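Local coordinates for protein beta-galactosidase (Bacteroides thetaiotaomicron, PDB 5MUJ) that probably acts as a glycoside hydrolase on side chain B of the plant pectin rhamnogalacturonan II, whose glycan it holds in a pocket, at residues Thr149-Gly153 / Ala163-Val167; Asp196-Glu201 / Arg255-Pro260; Trp200-Tyr206 / Tyr226-Gly230; Glu240-Ile244 / Asn259-Glu265. All coordinates share one frame; numbering follows the deposited sequence.

Overall arrangement
The chain folds as a five-bladed beta-propeller. Contact 1 lies in one blade, and contacts 2, 3 and 4 all belong to the next. Contacts 1 and 3 are buried strand pairings near the bound glycan. Contact 1 is mainly backbone bonds, while contact 3 adds a ring pair and a tyrosine-glutamate bond. They meet where the L165 O and Q205 N atoms lie 2.8 Å apart. Contacts 2 and 4 are only partly buried. Contact 2 joins loops around a strand end, and contact 4 sets a loop against a strand. Both use arginine-carboxylate salt bridges and amide side chains. Contact 3 shares W200 and E201 with contact 2, which shares N259 and P260 with contact 4.

Contact 1 (Thr149-Gly153 / Ala163-Val167); sequences TYIGG and APLFV
G152 and F166 form the tight part of this contact. Their backbones bond in both directions: G152 N to F166 O at 2.9 Å, and F166 N to G152 O also at 2.9 Å. The second bond is nearly straight (169°). On both sides of this pair, C-H groups lean on carbonyl oxygens. V167 CA comes to 3.4 Å from Y150 O, and L165 CA to 3.3 Å from G152 O. I151 sends its CG2 branch across to L165, where it lies 3.8 Å from CD2 and almost as near to CD1. L165 holds CG beside its own backbone N (chi1 -47°), which sets CG, and with it the methyls, on the I151 side. Putting an alanine at L165 takes away those methyls and would probably leave I151 CG2 facing a gap. The two strands are the second and third of a four-stranded antiparallel blade in a five-bladed beta-propeller. A loop that includes A163 and P164 joins them. G153 passes close to this loop, with its CA 4.0 Å from P164 O. The L165 backbone then turns to the next blade, bonding to T204 and Q205. The contact is looser at its other end, where T149 CB and V167 CG1 are 4.2 Å apart. The T149 hydroxyl bonds instead to S208, and the Y150 hydroxyl to D118. Solvent reaches the P164 and F166 side. The F166 ring leaves the strand pair and rests on P188 and S191, while the P164 side chain is about 5 Å from the bound fucose derivative, nearest atoms.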
# COMPACT_ATOMS: atom_id res chain seq x y z
N THR A 149 2.50 0.57 -10.56
CA THR A 149 3.11 1.86 -10.22
C THR A 149 4.05 1.64 -9.08
O THR A 149 3.97 0.67 -8.36
CB THR A 149 2.10 2.95 -9.84
OG1 THR A 149 1.37 2.54 -8.68
CG2 THR A 149 1.17 3.24 -11.03
N TYR A 150 4.95 2.60 -8.87
CA TYR A 150 6.00 2.47 -7.87
C TYR A 150 6.51 3.78 -7.26
O TYR A 150 6.39 4.89 -7.86
CB TYR A 150 7.15 1.59 -8.39
CG TYR A 150 7.95 2.15 -9.56
CD1 TYR A 150 9.10 2.91 -9.35
CD2 TYR A 150 7.61 1.84 -10.86
CE1 TYR A 150 9.87 3.38 -10.43
CE2 TYR A 150 8.36 2.30 -11.95
CZ TYR A 150 9.49 3.06 -11.73
OH TYR A 150 10.21 3.47 -12.85
N ILE A 151 7.04 3.66 -6.05
CA ILE A 151 7.86 4.70 -5.39
C ILE A 151 9.23 4.65 -6.07
O ILE A 151 9.92 3.60 -6.01
CB ILE A 151 7.99 4.41 -3.87
CG1 ILE A 151 6.66 4.67 -3.16
CG2 ILE A 151 9.19 5.14 -3.26
CD1 ILE A 151 6.61 4.21 -1.72
N GLY A 152 9.62 5.75 -6.73
CA GLY A 152 10.90 5.83 -7.39
C GLY A 152 11.71 7.02 -6.92
O GLY A 152 11.13 8.03 -6.53
N GLY A 153 13.03 6.92 -6.96
CA GLY A 153 13.88 8.03 -6.52
C GLY A 153 15.35 7.70 -6.64
O GLY A 153 15.73 6.54 -6.81
N ALA A 163 16.49 12.32 -0.66
CA ALA A 163 15.93 12.92 -1.85
C ALA A 163 14.46 12.56 -1.93
O ALA A 163 14.05 11.54 -1.39
CB ALA A 163 16.66 12.46 -3.12
N PRO A 164 13.67 13.34 -2.66
CA PRO A 164 12.25 13.04 -2.77
C PRO A 164 11.91 11.77 -3.56
O PRO A 164 12.75 11.22 -4.30
CB PRO A 164 11.65 14.32 -3.42
CG PRO A 164 12.79 14.94 -4.11
CD PRO A 164 13.99 14.65 -3.26
N LEU A 165 10.68 11.30 -3.38
CA LEU A 165 10.19 10.14 -4.13
C LEU A 165 9.05 10.55 -5.06
O LEU A 165 8.25 11.43 -4.72
CB LEU A 165 9.78 9.04 -3.20
CG LEU A 165 10.76 8.72 -2.10
CD1 LEU A 165 9.97 8.20 -0.90
CD2 LEU A 165 11.81 7.73 -2.56
N PHE A 166 9.06 10.00 -6.28
CA PHE A 166 8.08 10.31 -7.30
C PHE A 166 7.37 9.04 -7.74
O PHE A 166 7.91 7.94 -7.51
CB PHE A 166 8.74 10.99 -8.53
CG PHE A 166 9.75 12.05 -8.20
CD1 PHE A 166 9.48 13.04 -7.26
CD2 PHE A 166 10.98 12.05 -8.83
CE1 PHE A 166 10.43 14.01 -6.96
CE2 PHE A 166 11.93 13.03 -8.54
CZ PHE A 166 11.65 14.00 -7.59
N VAL A 167 6.22 9.15 -8.40
CA VAL A 167 5.46 7.99 -8.91
C VAL A 167 5.99 7.51 -10.25
O VAL A 167 5.89 8.15 -11.26
CB VAL A 167 3.91 8.25 -9.01
CG1 VAL A 167 3.09 6.97 -9.28
CG2 VAL A 167 3.40 8.81 -7.72

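Contact 2 (Asp196-Glu201 / Arg255-Pro260); sequences DAQWWE and RYPGNP
R255 runs between Q198, D196 and E201, and each part of its side chain has a neighbour. CB lies against the Q198 amide. R255 CG is 3.3 Å from Q198 OE1. The chain bends here (chi2 72°), and CD passes beside the D196 carboxylate. R255 NE bonds to E201 OE2 at 2.8 Å, on the syn lone pair of that oxygen. R255 NH2 reaches E201 OE1 at 3.2 Å, from above the carboxylate plane, so E201 is gripped side-on by two nitrogens. R255 NH1 turns to D196 OD2 at 2.8 Å. The planes of these two groups are 84° apart, and D194 gives NH1 a second carboxylate. A197 CA lies over one face of the guanidinium. Q198 holds the other half of the contact. Its NE2 gives a nearly straight bond (174°) to Y256 O at 3.0 Å, within the type I turn from Y256 to N259. Its OE1 takes one bond from N259 ND2 at 3.1 Å and another from W200 NE1. N259 ND2 also bonds to I244 O. P260, after a cis peptide bond, touches two tryptophans: its CD is 3.3 Å from W199 CZ2, and its CB sits over one face of the W200 ring. A water links W199 NE1 to N259 O. The loop before the blade's first strand, 204-212, here meets the end of its last, 254-255. E201 OE2 also accepts from Q198 N, and Y226 bonds to OE1. With three carboxylates around one guanidinium, R255 is likely to stay charged and to offset much of the negative charge collected there.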
# COMPACT_ATOMS: atom_id res chain seq x y z
N ASP A 196 1.59 21.21 -12.55
CA ASP A 196 0.25 20.98 -11.98
C ASP A 196 0.25 20.26 -10.63
O ASP A 196 -0.82 19.87 -10.16
CB ASP A 196 -0.60 20.20 -12.99
CG ASP A 196 -0.04 18.84 -13.32
OD1 ASP A 196 1.05 18.79 -13.94
OD2 ASP A 196 -0.67 17.82 -12.95
N ALA A 197 1.41 20.11 -9.99
CA ALA A 197 1.48 19.57 -8.63
C ALA A 197 0.76 20.47 -7.63
O ALA A 197 0.84 21.70 -7.72
CB ALA A 197 2.92 19.39 -8.18
N GLN A 198 0.06 19.84 -6.70
CA GLN A 198 -0.77 20.53 -5.71
C GLN A 198 -0.09 20.60 -4.33
O GLN A 198 0.91 19.89 -4.07
CB GLN A 198 -2.11 19.83 -5.63
CG GLN A 198 -2.90 19.88 -6.92
CD GLN A 198 -4.03 18.88 -6.94
OE1 GLN A 198 -3.86 17.75 -6.47
NE2 GLN A 198 -5.18 19.26 -7.48
N TRP A 199 -0.61 21.46 -3.45
CA TRP A 199 0.02 21.69 -2.14
C TRP A 199 0.30 20.41 -1.33
O TRP A 199 1.33 20.29 -0.71
CB TRP A 199 -0.79 22.69 -1.28
CG TRP A 199 -2.21 22.25 -0.86
CD1 TRP A 199 -3.39 22.49 -1.53
CD2 TRP A 199 -2.58 21.44 0.30
NE1 TRP A 199 -4.44 21.99 -0.84
CE2 TRP A 199 -3.98 21.32 0.27
CE3 TRP A 199 -1.87 20.90 1.37
CZ2 TRP A 199 -4.67 20.59 1.25
CZ3 TRP A 199 -2.54 20.20 2.32
CH2 TRP A 199 -3.94 20.07 2.28
N TRP A 200 -0.66 19.50 -1.36
CA TRP A 200 -0.63 18.29 -0.52
C TRP A 200 0.42 17.24 -0.90
O TRP A 200 0.62 16.27 -0.14
CB TRP A 200 -2.02 17.70 -0.54
CG TRP A 200 -2.36 17.06 -1.83
CD1 TRP A 200 -2.87 17.65 -2.93
CD2 TRP A 200 -2.23 15.66 -2.16
NE1 TRP A 200 -3.04 16.76 -3.93
CE2 TRP A 200 -2.66 15.51 -3.49
CE3 TRP A 200 -1.76 14.54 -1.47
CZ2 TRP A 200 -2.65 14.27 -4.15
CZ3 TRP A 200 -1.77 13.31 -2.13
CH2 TRP A 200 -2.20 13.19 -3.45
N GLU A 201 1.06 17.42 -2.04
CA GLU A 201 2.04 16.46 -2.58
C GLU A 201 3.38 17.14 -2.88
O GLU A 201 4.18 16.58 -3.56
CB GLU A 201 1.47 15.79 -3.84
CG GLU A 201 1.32 16.77 -5.00
CD GLU A 201 0.76 16.20 -6.27
OE1 GLU A 201 1.10 15.04 -6.60
OE2 GLU A 201 0.03 16.95 -6.98
N ARG A 255 -4.19 15.68 -12.00
CA ARG A 255 -4.68 15.67 -10.62
C ARG A 255 -6.19 15.93 -10.60
O ARG A 255 -6.71 16.75 -11.39
CB ARG A 255 -4.00 16.72 -9.76
CG ARG A 255 -2.64 16.36 -9.21
CD ARG A 255 -1.57 16.36 -10.26
NE ARG A 255 -0.28 16.14 -9.62
CZ ARG A 255 0.88 15.99 -10.25
NH1 ARG A 255 0.96 16.05 -11.56
NH2 ARG A 255 1.99 15.84 -9.52
N TYR A 256 -6.86 15.33 -9.64
CA TYR A 256 -8.24 15.65 -9.35
C TYR A 256 -8.25 17.05 -8.74
O TYR A 256 -7.48 17.34 -7.79
CB TYR A 256 -8.86 14.60 -8.41
CG TYR A 256 -10.26 14.95 -7.95
CD1 TYR A 256 -11.31 15.01 -8.86
CD2 TYR A 256 -10.53 15.19 -6.61
CE1 TYR A 256 -12.60 15.33 -8.45
CE2 TYR A 256 -11.82 15.50 -6.17
CZ TYR A 256 -12.85 15.57 -7.09
OH TYR A 256 -14.14 15.88 -6.70
N PRO A 257 -9.09 17.95 -9.30
CA PRO A 257 -9.05 19.32 -8.81
C PRO A 257 -9.42 19.45 -7.35
O PRO A 257 -8.98 20.39 -6.73
CB PRO A 257 -10.09 20.02 -9.66
CG PRO A 257 -10.01 19.34 -10.95
CD PRO A 257 -9.91 17.88 -10.53
N GLY A 258 -10.24 18.53 -6.83
CA GLY A 258 -10.66 18.56 -5.43
C GLY A 258 -9.74 17.88 -4.43
O GLY A 258 -10.13 17.71 -3.28
N ASN A 259 -8.51 17.55 -4.84
CA ASN A 259 -7.53 16.96 -3.90
C ASN A 259 -7.12 17.88 -2.74
O ASN A 259 -7.16 19.15 -2.88
CB ASN A 259 -6.24 16.60 -4.63
CG ASN A 259 -6.35 15.32 -5.41
OD1 ASN A 259 -7.20 14.49 -5.13
ND2 ASN A 259 -5.50 15.16 -6.43
N PRO A 260 -6.72 17.32 -1.58
CA PRO A 260 -6.78 15.87 -1.23
C PRO A 260 -8.21 15.43 -0.90
O PRO A 260 -9.01 16.24 -0.45
CB PRO A 260 -5.85 15.76 -0.01
CG PRO A 260 -5.75 17.15 0.56
CD PRO A 260 -6.05 18.14 -0.54
O HOH W 1 -3.28 18.15 -13.12
O HOH W 2 -7.17 21.46 -1.28

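Contact 3 (Trp200-Tyr206 / Tyr226-Gly230); sequences WEKLTQY and YNAGG. With 8PK (4-O-[(1R)-1-hydroxyethyl]-2-O-methyl-alpha-L-fucopyranose), chain B.
The shortest polar bond here runs from Y226 OH to E201 OE1, at 2.7 Å. The hydroxyl meets this oxygen from well above the plane of the carboxylate, which R255 also holds. W200 CH2 sits over one face of the Y226 ring, 3.5 Å from CZ, with the two ring planes at 51°. The ring is thus pressed on a face while its hydroxyl is held at the tip. A phenylalanine in place of Y226 lacks that hydroxyl and would probably leave E201 OE1 without one of its donors and less firmly fixed. A228 fills the space next along. Its CB is 3.4 Å from E201 CB and 3.6 Å from W200 CZ3. Backbone bonds tie the rest: G229 N to T204 O at 3.0 Å, L203 N to G229 O, and Y206 N to N227 O. Y206 keeps CG beside its backbone N (chi1 -66°), and its ring edge runs along A228 and G229 to the bound sugar. There Y206 OH lies 3.3 Å from C2 of 8PK, a fucose derivative. G229 CA is 3.6 Å from its methyl carbon C7, and a CB there would clash with it. K238 NZ makes a hydrogen bond to this sugar. The first two strands of a propeller blade form this antiparallel hairpin, and L203, T204, Y206 and G229 line the glycan pocket.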
# COMPACT_ATOMS: atom_id res chain seq x y z
N TRP A 200 -0.66 19.50 -1.36
CA TRP A 200 -0.63 18.29 -0.52
C TRP A 200 0.42 17.24 -0.90
O TRP A 200 0.62 16.27 -0.14
CB TRP A 200 -2.02 17.70 -0.54
CG TRP A 200 -2.36 17.06 -1.83
CD1 TRP A 200 -2.87 17.65 -2.93
CD2 TRP A 200 -2.23 15.66 -2.16
NE1 TRP A 200 -3.04 16.76 -3.93
CE2 TRP A 200 -2.66 15.51 -3.49
CE3 TRP A 200 -1.76 14.54 -1.47
CZ2 TRP A 200 -2.65 14.27 -4.15
CZ3 TRP A 200 -1.77 13.31 -2.13
CH2 TRP A 200 -2.20 13.19 -3.45
N GLU A 201 1.06 17.42 -2.04
CA GLU A 201 2.04 16.46 -2.58
C GLU A 201 3.38 17.14 -2.88
O GLU A 201 4.18 16.58 -3.56
CB GLU A 201 1.47 15.79 -3.84
CG GLU A 201 1.32 16.77 -5.00
CD GLU A 201 0.76 16.20 -6.27
OE1 GLU A 201 1.10 15.04 -6.60
OE2 GLU A 201 0.03 16.95 -6.98
N LYS A 202 3.62 18.37 -2.41
CA LYS A 202 4.88 19.10 -2.77
C LYS A 202 6.17 18.56 -2.17
O LYS A 202 7.21 18.80 -2.74
CB LYS A 202 4.83 20.61 -2.44
CG LYS A 202 3.80 21.38 -3.21
CD LYS A 202 4.12 21.56 -4.67
CE LYS A 202 3.04 22.40 -5.33
NZ LYS A 202 3.25 23.87 -5.08
N LEU A 203 6.09 17.83 -1.05
CA LEU A 203 7.29 17.36 -0.36
C LEU A 203 7.87 16.07 -0.98
O LEU A 203 9.06 15.94 -1.20
CB LEU A 203 7.01 17.18 1.14
CG LEU A 203 6.61 18.49 1.84
CD1 LEU A 203 6.19 18.30 3.30
CD2 LEU A 203 7.74 19.52 1.75
N THR A 204 6.98 15.13 -1.26
CA THR A 204 7.37 13.82 -1.79
C THR A 204 6.09 13.06 -2.02
O THR A 204 5.08 13.30 -1.37
CB THR A 204 8.33 13.05 -0.86
OG1 THR A 204 8.52 11.71 -1.34
CG2 THR A 204 7.80 13.00 0.57
N GLN A 205 6.13 12.14 -2.97
CA GLN A 205 5.05 11.20 -3.19
C GLN A 205 5.40 9.90 -2.50
O GLN A 205 6.58 9.62 -2.24
CB GLN A 205 4.70 11.09 -4.68
CG GLN A 205 4.15 12.49 -5.14
CD GLN A 205 4.34 12.88 -6.58
OE1 GLN A 205 3.71 13.86 -7.06
NE2 GLN A 205 5.28 12.26 -7.24
N TYR A 206 4.38 9.17 -2.12
CA TYR A 206 4.60 7.87 -1.49
C TYR A 206 3.80 6.77 -2.27
O TYR A 206 3.88 6.74 -3.51
CB TYR A 206 4.28 7.91 -0.02
CG TYR A 206 5.17 8.78 0.82
CD1 TYR A 206 6.44 8.36 1.18
CD2 TYR A 206 4.75 10.03 1.29
CE1 TYR A 206 7.26 9.09 2.00
CE2 TYR A 206 5.59 10.80 2.08
CZ TYR A 206 6.83 10.35 2.42
OH TYR A 206 7.62 11.11 3.25
N TYR A 226 -3.30 7.88 -4.33
CA TYR A 226 -1.93 7.98 -3.82
C TYR A 226 -1.80 8.91 -2.63
O TYR A 226 -2.63 9.82 -2.46
CB TYR A 226 -0.92 8.39 -4.91
CG TYR A 226 -0.97 9.80 -5.48
CD1 TYR A 226 -2.04 10.22 -6.27
CD2 TYR A 226 0.11 10.66 -5.29
CE1 TYR A 226 -2.03 11.49 -6.86
CE2 TYR A 226 0.09 11.94 -5.83
CZ TYR A 226 -0.98 12.33 -6.62
OH TYR A 226 -1.03 13.58 -7.23
N ASN A 227 -0.82 8.65 -1.78
CA ASN A 227 -0.55 9.51 -0.64
C ASN A 227 0.79 10.23 -0.84
O ASN A 227 1.65 9.82 -1.60
CB ASN A 227 -0.70 8.81 0.75
CG ASN A 227 0.18 7.58 0.91
OD1 ASN A 227 -0.09 6.53 0.31
ND2 ASN A 227 1.17 7.67 1.80
N ALA A 228 0.88 11.42 -0.25
CA ALA A 228 2.01 12.31 -0.48
C ALA A 228 2.08 13.24 0.71
O ALA A 228 1.13 13.35 1.44
CB ALA A 228 1.79 13.10 -1.76
N GLY A 229 3.25 13.88 0.90
CA GLY A 229 3.49 14.82 1.99
C GLY A 229 3.39 16.27 1.50
O GLY A 229 3.82 16.57 0.43
N GLY A 230 2.79 17.10 2.32
CA GLY A 230 2.71 18.55 2.08
C GLY A 230 2.26 19.28 3.30
O GLY A 230 2.02 18.70 4.37
O9 8PK B . 11.99 15.82 3.13
C8 8PK B . 10.85 15.06 2.76
C10 8PK B . 11.02 14.50 1.37
O4 8PK B . 10.62 14.02 3.72
C4 8PK B . 10.52 14.50 5.07
C5 8PK B . 11.00 13.41 6.01
C6 8PK B . 12.43 12.97 5.68
O5 8PK B . 10.11 12.28 5.94
C3 8PK B . 9.10 14.91 5.41
O3 8PK B . 8.60 15.94 4.55
C2 8PK B . 8.20 13.70 5.29
O2 8PK B . 6.87 14.10 5.65
C7 8PK B . 5.95 14.14 4.55
C1 8PK B . 8.72 12.58 6.19

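Contact 4 (Glu240-Ile244 / Asn259-Glu265); sequences ERVGI and NPVFAHE
R241 and E265 meet side-on. R241 NE bonds to E265 OE2 at 2.9 Å and R241 NH2 to E265 OE1 at 3.0 Å. Both bonds are nearly straight, and the two flat groups are almost coplanar (20°). R241 is extended from CG to NE, and its shaft lies across the notch formed by A263 and P260. A263 CB presses on R241 CG at 3.6 Å. The P260 ring lies alongside, pointing the same way, with its CG 3.9 Å from R241 CD. R241 NH1 bonds to G230 O. Earlier in the loop lies a classic beta bulge: V261 and F262 both face V242. V242 O accepts from V261 N at 2.9 Å and, less closely, from F262 N, while V242 N bonds to F262 O. Strand 238-247 is the third in its propeller blade. G243 offers a hollow for N259, whose OD1 is 3.4 Å from G243 CA. A CB here would clash with the amide. The same amide clips the next residue, taking a bond from I244 N and giving one from ND2 to I244 O at 2.8 Å. The I244 side chain crosses that of V261, CD1 to CG1 at 4.0 Å. The F262 ring leads away to meet Y287 edge-to-face.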
# COMPACT_ATOMS: atom_id res chain seq x y z
N GLU A 240 0.81 13.61 5.76
CA GLU A 240 0.55 12.79 4.54
C GLU A 240 -0.93 12.56 4.37
O GLU A 240 -1.63 12.23 5.33
CB GLU A 240 1.19 11.38 4.59
CG GLU A 240 2.69 11.45 4.70
CD GLU A 240 3.38 10.12 4.51
OE1 GLU A 240 2.80 9.18 3.92
OE2 GLU A 240 4.51 10.01 5.00
N ARG A 241 -1.37 12.76 3.16
CA ARG A 241 -2.76 12.81 2.83
C ARG A 241 -2.98 12.02 1.53
O ARG A 241 -2.02 11.78 0.76
CB ARG A 241 -3.19 14.27 2.63
CG ARG A 241 -3.08 15.11 3.88
CD ARG A 241 -3.25 16.61 3.55
NE ARG A 241 -3.02 17.41 4.73
CZ ARG A 241 -1.84 17.90 5.13
NH1 ARG A 241 -0.72 17.61 4.46
NH2 ARG A 241 -1.76 18.66 6.21
N VAL A 242 -4.24 11.74 1.23
CA VAL A 242 -4.62 10.90 0.10
C VAL A 242 -5.34 11.71 -0.97
O VAL A 242 -6.30 12.45 -0.66
CB VAL A 242 -5.50 9.73 0.56
CG1 VAL A 242 -6.07 9.00 -0.62
CG2 VAL A 242 -4.70 8.77 1.43
N GLY A 243 -4.90 11.54 -2.21
CA GLY A 243 -5.54 12.18 -3.35
C GLY A 243 -5.62 11.30 -4.55
O GLY A 243 -5.13 10.19 -4.54
N ILE A 244 -6.24 11.82 -5.60
CA ILE A 244 -6.58 11.12 -6.81
C ILE A 244 -5.91 11.75 -8.04
O ILE A 244 -5.80 13.02 -8.16
CB ILE A 244 -8.12 11.13 -6.99
CG1 ILE A 244 -8.82 10.27 -5.92
CG2 ILE A 244 -8.53 10.72 -8.39
CD1 ILE A 244 -10.33 10.38 -5.94
N ASN A 259 -8.51 17.55 -4.84
CA ASN A 259 -7.53 16.96 -3.90
C ASN A 259 -7.12 17.88 -2.74
O ASN A 259 -7.16 19.15 -2.88
CB ASN A 259 -6.24 16.60 -4.63
CG ASN A 259 -6.35 15.32 -5.41
OD1 ASN A 259 -7.20 14.49 -5.13
ND2 ASN A 259 -5.50 15.16 -6.43
N PRO A 260 -6.72 17.32 -1.58
CA PRO A 260 -6.78 15.87 -1.23
C PRO A 260 -8.21 15.43 -0.90
O PRO A 260 -9.01 16.24 -0.45
CB PRO A 260 -5.85 15.76 -0.01
CG PRO A 260 -5.75 17.15 0.56
CD PRO A 260 -6.05 18.14 -0.54
N VAL A 261 -8.55 14.16 -1.12
CA VAL A 261 -9.90 13.67 -0.86
C VAL A 261 -10.06 12.99 0.52
O VAL A 261 -11.17 12.68 0.92
CB VAL A 261 -10.37 12.68 -1.94
CG1 VAL A 261 -10.37 13.34 -3.30
CG2 VAL A 261 -9.55 11.38 -1.93
N PHE A 262 -8.95 12.74 1.21
CA PHE A 262 -9.02 12.10 2.51
C PHE A 262 -7.79 12.41 3.32
O PHE A 262 -6.70 12.16 2.88
CB PHE A 262 -9.15 10.59 2.35
CG PHE A 262 -9.52 9.88 3.61
CD1 PHE A 262 -10.65 10.22 4.35
CD2 PHE A 262 -8.76 8.82 4.03
CE1 PHE A 262 -10.99 9.54 5.51
CE2 PHE A 262 -9.07 8.14 5.18
CZ PHE A 262 -10.19 8.49 5.93
N ALA A 263 -8.00 12.99 4.50
CA ALA A 263 -6.93 13.43 5.35
C ALA A 263 -7.42 13.48 6.78
O ALA A 263 -8.62 13.59 7.02
CB ALA A 263 -6.47 14.81 4.93
N HIS A 264 -6.46 13.45 7.71
CA HIS A 264 -6.71 13.73 9.12
C HIS A 264 -5.76 14.82 9.60
O HIS A 264 -4.55 14.62 9.64
CB HIS A 264 -6.52 12.44 9.90
CG HIS A 264 -7.49 11.38 9.50
ND1 HIS A 264 -7.16 10.39 8.59
CD2 HIS A 264 -8.77 11.15 9.88
CE1 HIS A 264 -8.21 9.60 8.43
NE2 HIS A 264 -9.19 10.03 9.20
N GLU A 265 -6.29 15.98 9.94
CA GLU A 265 -5.44 17.12 10.20
C GLU A 265 -4.96 17.23 11.63
O GLU A 265 -5.66 17.77 12.51
CB GLU A 265 -6.15 18.41 9.81
CG GLU A 265 -6.49 18.52 8.36
CD GLU A 265 -5.26 18.62 7.47
OE1 GLU A 265 -4.17 19.02 7.94
OE2 GLU A 265 -5.37 18.22 6.30
O HOH W 3 -3.46 12.98 7.14